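Local coordinates for pyruvate kinase (Toxoplasma gondii, PDB 3GG8), which probably catalyses the last step of glycolysis, passing the phosphoryl group of phosphoenolpyruvate to ADP to yield ATP and pyruvate, at residues M297-A300 against K301-V305; N335-L338 against D339-C343. All coordinates share one frame; numbering follows the deposited sequence.

Contact 1: M297-A300 against K301-V305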
loop_
_atom_site.group_PDB
_atom_site.type_symbol
_atom_site.label_atom_id
_atom_site.label_comp_id
_atom_site.label_asym_id
_atom_site.label_seq_id
_atom_site.Cartn_x
_atom_site.Cartn_y
_atom_site.Cartn_z
ATOM N N MET C 297 9.400 12.096 -19.728
ATOM C CA MET C 297 8.410 13.009 -19.176
ATOM C C MET C 297 7.198 13.148 -20.082
ATOM O O MET C 297 6.075 13.129 -19.599
ATOM C CB MET C 297 9.057 14.377 -18.880
ATOM C CG MET C 297 8.116 15.573 -18.571
ATOM S SD MET C 297 7.732 16.713 -19.948
ATOM C CE MET C 297 9.325 17.379 -20.412
ATOM N N MET C 298 7.426 13.283 -21.382
ATOM C CA MET C 298 6.338 13.499 -22.336
ATOM C C MET C 298 5.498 12.245 -22.556
ATOM O O MET C 298 4.295 12.334 -22.829
ATOM C CB MET C 298 6.877 14.001 -23.670
ATOM C CG MET C 298 7.186 15.496 -23.694
ATOM S SD MET C 298 7.646 16.083 -25.338
ATOM C CE MET C 298 9.267 15.311 -25.508
ATOM N N ILE C 299 6.142 11.083 -22.467
ATOM C CA ILE C 299 5.449 9.806 -22.616
ATOM C C ILE C 299 4.580 9.595 -21.372
ATOM O O ILE C 299 3.404 9.250 -21.481
ATOM C CB ILE C 299 6.434 8.620 -22.880
ATOM C CG1 ILE C 299 6.975 8.683 -24.315
ATOM C CG2 ILE C 299 5.749 7.283 -22.677
ATOM C CD1 ILE C 299 8.133 7.722 -24.611
ATOM N N ALA C 300 5.147 9.856 -20.203
ATOM C CA ALA C 300 4.423 9.698 -18.946
ATOM C C ALA C 300 3.152 10.555 -18.922
ATOM O O ALA C 300 2.082 10.073 -18.565
ATOM C CB ALA C 300 5.324 10.028 -17.785
ATOM N N LYS C 301 3.283 11.816 -19.328
ATOM C CA LYS C 301 2.179 12.778 -19.372
ATOM C C LYS C 301 1.076 12.380 -20.358
ATOM O O LYS C 301 -0.115 12.527 -20.060
ATOM C CB LYS C 301 2.709 14.176 -19.714
ATOM C CG LYS C 301 3.482 14.842 -18.569
ATOM C CD LYS C 301 4.138 16.140 -19.050
ATOM C CE LYS C 301 4.766 16.898 -17.885
ATOM N NZ LYS C 301 3.729 17.547 -17.057
ATOM N N CYS C 302 1.482 11.896 -21.530
ATOM C CA CYS C 302 0.554 11.294 -22.486
ATOM C C CYS C 302 -0.172 10.089 -21.903
ATOM O O CYS C 302 -1.387 9.980 -22.038
ATOM C CB CYS C 302 1.280 10.908 -23.785
ATOM S SG CYS C 302 1.777 12.384 -24.740
ATOM N N ASN C 303 0.579 9.189 -21.267
ATOM C CA ASN C 303 0.002 8.017 -20.628
ATOM C C ASN C 303 -1.087 8.410 -19.626
ATOM O O ASN C 303 -2.194 7.887 -19.678
ATOM C CB ASN C 303 1.079 7.191 -19.896
ATOM C CG ASN C 303 2.002 6.409 -20.838
ATOM O OD1 ASN C 303 3.026 5.899 -20.388
ATOM N ND2 ASN C 303 1.655 6.312 -22.132
ATOM N N VAL C 304 -0.765 9.340 -18.731
ATOM C CA VAL C 304 -1.628 9.681 -17.596
ATOM C C VAL C 304 -2.983 10.231 -18.040
ATOM O O VAL C 304 -3.979 10.155 -17.299
ATOM C CB VAL C 304 -0.925 10.666 -16.627
ATOM C CG1 VAL C 304 -1.900 11.210 -15.608
ATOM C CG2 VAL C 304 0.216 9.971 -15.905
ATOM N N VAL C 305 -3.013 10.759 -19.259
ATOM C CA VAL C 305 -4.178 11.436 -19.779
ATOM C C VAL C 305 -4.852 10.592 -20.873
ATOM O O VAL C 305 -5.932 10.938 -21.373
ATOM C CB VAL C 305 -3.774 12.876 -20.224
ATOM C CG1 VAL C 305 -3.498 12.976 -21.729
ATOM C CG2 VAL C 305 -4.788 13.892 -19.730
#
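A first torsion of 167° swings Met297 CG away from the backbone N, to the side where Lys301, one turn later, stretches its aliphatic chain. Lys301 stays extended from CB to CE and bends only at chi4 (-75°), so its methylenes pass Met297 at a slant and the ammonium turns off beyond them. The two side chains meet through CG and SD of Met297 against CD and CE of Lys301: Met297 SD lies 3.6 Å from Lys301 CE and Met297 CG 3.7 Å from the same carbon. Lys301 CG also passes 3.3 Å from Met297 O, while Lys301 NZ makes a salt bridge to Asp266. On another flank Ile299 and Asn303 run side by side, Ile299 CG2 lying 3.8 Å from Asn303 OD1; Asn303 ND2 is hydrogen-bonded to Gly340 O. The backbone follows the i to i+4 pattern of an alpha helix: Asn303 N to Ile299 O, at 2.8 Å, has a nearly linear N-H...O angle of 166°, and Val304 N reaches Ala300 O at 2.9 Å. The buried Met298, Ile299 and Cys302 face the barrel. Met298 and Ile299 rest on Ile277 of strand 275-278, Ile299 and Cys302 on Val309 of strand 309-312, and Phe265 of helix 265-271 touches Met298, Lys301 and Cys302, which places this C-terminal part of helix 288-305 against the outer wall of the parallel barrel.

Contact 2: N335-L338 against D339-C343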
loop_
_atom_site.group_PDB
_atom_site.type_symbol
_atom_site.label_atom_id
_atom_site.label_comp_id
_atom_site.label_asym_id
_atom_site.label_seq_id
_atom_site.Cartn_x
_atom_site.Cartn_y
_atom_site.Cartn_z
ATOM N N ASN C 335 13.580 0.705 -24.887
ATOM C CA ASN C 335 13.366 1.646 -23.806
ATOM C C ASN C 335 12.181 2.587 -24.050
ATOM O O ASN C 335 11.510 2.943 -23.100
ATOM C CB ASN C 335 14.663 2.342 -23.374
ATOM C CG ASN C 335 15.493 1.473 -22.414
ATOM O OD1 ASN C 335 15.123 1.275 -21.249
ATOM N ND2 ASN C 335 16.606 0.936 -22.910
ATOM N N ALA C 336 11.899 2.950 -25.298
ATOM C CA ALA C 336 10.719 3.771 -25.606
ATOM C C ALA C 336 9.440 3.018 -25.231
ATOM O O ALA C 336 8.534 3.602 -24.627
ATOM C CB ALA C 336 10.684 4.172 -27.085
ATOM N N VAL C 337 9.388 1.725 -25.587
ATOM C CA VAL C 337 8.292 0.825 -25.186
ATOM C C VAL C 337 8.159 0.779 -23.656
ATOM O O VAL C 337 7.055 0.891 -23.114
ATOM C CB VAL C 337 8.458 -0.603 -25.790
ATOM C CG1 VAL C 337 7.403 -1.564 -25.251
ATOM C CG2 VAL C 337 8.404 -0.552 -27.323
ATOM N N LEU C 338 9.297 0.656 -22.969
ATOM C CA LEU C 338 9.304 0.577 -21.516
ATOM C C LEU C 338 8.992 1.907 -20.847
ATOM O O LEU C 338 8.513 1.932 -19.721
ATOM C CB LEU C 338 10.627 0.009 -20.999
ATOM C CG LEU C 338 10.766 -1.493 -21.240
ATOM C CD1 LEU C 338 12.213 -1.886 -21.137
ATOM C CD2 LEU C 338 9.903 -2.265 -20.258
ATOM N N ASP C 339 9.289 3.003 -21.535
ATOM C CA ASP C 339 8.909 4.342 -21.100
ATOM C C ASP C 339 7.379 4.448 -21.130
ATOM O O ASP C 339 6.795 5.221 -20.371
ATOM C CB ASP C 339 9.475 5.401 -22.061
ATOM C CG ASP C 339 10.908 5.820 -21.732
ATOM O OD1 ASP C 339 11.538 5.214 -20.822
ATOM O OD2 ASP C 339 11.386 6.777 -22.404
ATOM N N GLY C 340 6.755 3.700 -22.043
ATOM C CA GLY C 340 5.299 3.621 -22.135
ATOM C C GLY C 340 4.709 4.052 -23.463
ATOM O O GLY C 340 3.527 4.365 -23.542
ATOM N N THR C 341 5.514 4.045 -24.516
ATOM C CA THR C 341 5.079 4.589 -25.805
ATOM C C THR C 341 3.952 3.774 -26.448
ATOM O O THR C 341 3.932 2.553 -26.337
ATOM C CB THR C 341 6.274 4.748 -26.807
ATOM O OG1 THR C 341 5.899 5.658 -27.855
ATOM C CG2 THR C 341 6.677 3.396 -27.407
ATOM N N ASP C 342 3.027 4.462 -27.117
ATOM C CA ASP C 342 1.947 3.798 -27.822
ATOM C C ASP C 342 2.439 3.288 -29.148
ATOM O O ASP C 342 2.101 2.160 -29.536
ATOM C CB ASP C 342 0.752 4.735 -28.037
ATOM C CG ASP C 342 -0.031 4.975 -26.754
ATOM O OD1 ASP C 342 -0.922 4.157 -26.429
ATOM O OD2 ASP C 342 0.256 5.977 -26.062
ATOM N N CYS C 343 3.224 4.134 -29.840
ATOM C CA CYS C 343 3.784 3.844 -31.161
ATOM C C CYS C 343 5.290 4.049 -31.232
ATOM O O CYS C 343 5.868 4.897 -30.543
ATOM C CB CYS C 343 3.148 4.714 -32.246
ATOM S SG CYS C 343 1.342 4.700 -32.314
HETATM O O HOH W 1 12.487 2.853 -19.691
#
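Thr341 folds back on the helix it has just left and meets Ala336, five residues earlier. Its CB stands 3.3 Å from Ala336 O. From there the branches part: the methyl CG2, held between the backbone N and the carbonyl carbon, also comes within 3.3 Å of Ala336 O and reaches Ala336 CB at 4.1 Å, whereas OG1 turns anti to the backbone N (chi1 -162°) and hydrogen-bonds forward to Cys343 O at 2.8 Å, with Thr311 as a further partner. The turn that permits this is a Schellman motif. Gly340, with phi at 121°, a positive value that glycine readily adopts, is its C-prime residue; Thr341 N bonds to Ala336 O at 3.1 Å, and a weak bond (N-H...O angle 125°) joins Gly340 N to Val337 O. Gly340 N donates to Ala336 O as well, so that this carbonyl is gripped by two N-H groups arriving from opposite faces of its plane. On the other flank Asp339 N closes a bond of 2.7 Å to Asn335 O, and a water donates to Asp339 OD1 at 2.8 Å. The Asn335 side chain, modelled in two conformers, has Ala331 O as the partner of its ND2. The Asp339 carboxylate is fixed further by helix 288-305, through a salt bridge from OD1 to Lys296 and a hydrogen bond from OD2 to Gln295.

Contact 1 comes first along the chain, in the last turns of helix 288-305; contact 2 follows at the end of helix 327-339, where the chain enters strand 343-346. Strand 309-312 lies between them in sequence. All belong to the (beta/alpha)8 (TIM) barrel domain: strands 309-312 and 343-346 are neighbours in its wall, and the two helices pack outside it. The centres are 11 Å apart and the two contacts touch: Asn303 ND2 lies 3.0 Å from Gly340 O, a probable hydrogen bond, and Ile299 CG2 packs 3.3 Å from Asp339 O. Two successive outer helices are thus joined at their C-terminal ends, one side-chain amide holding the carbonyl of the glycine that terminates the other.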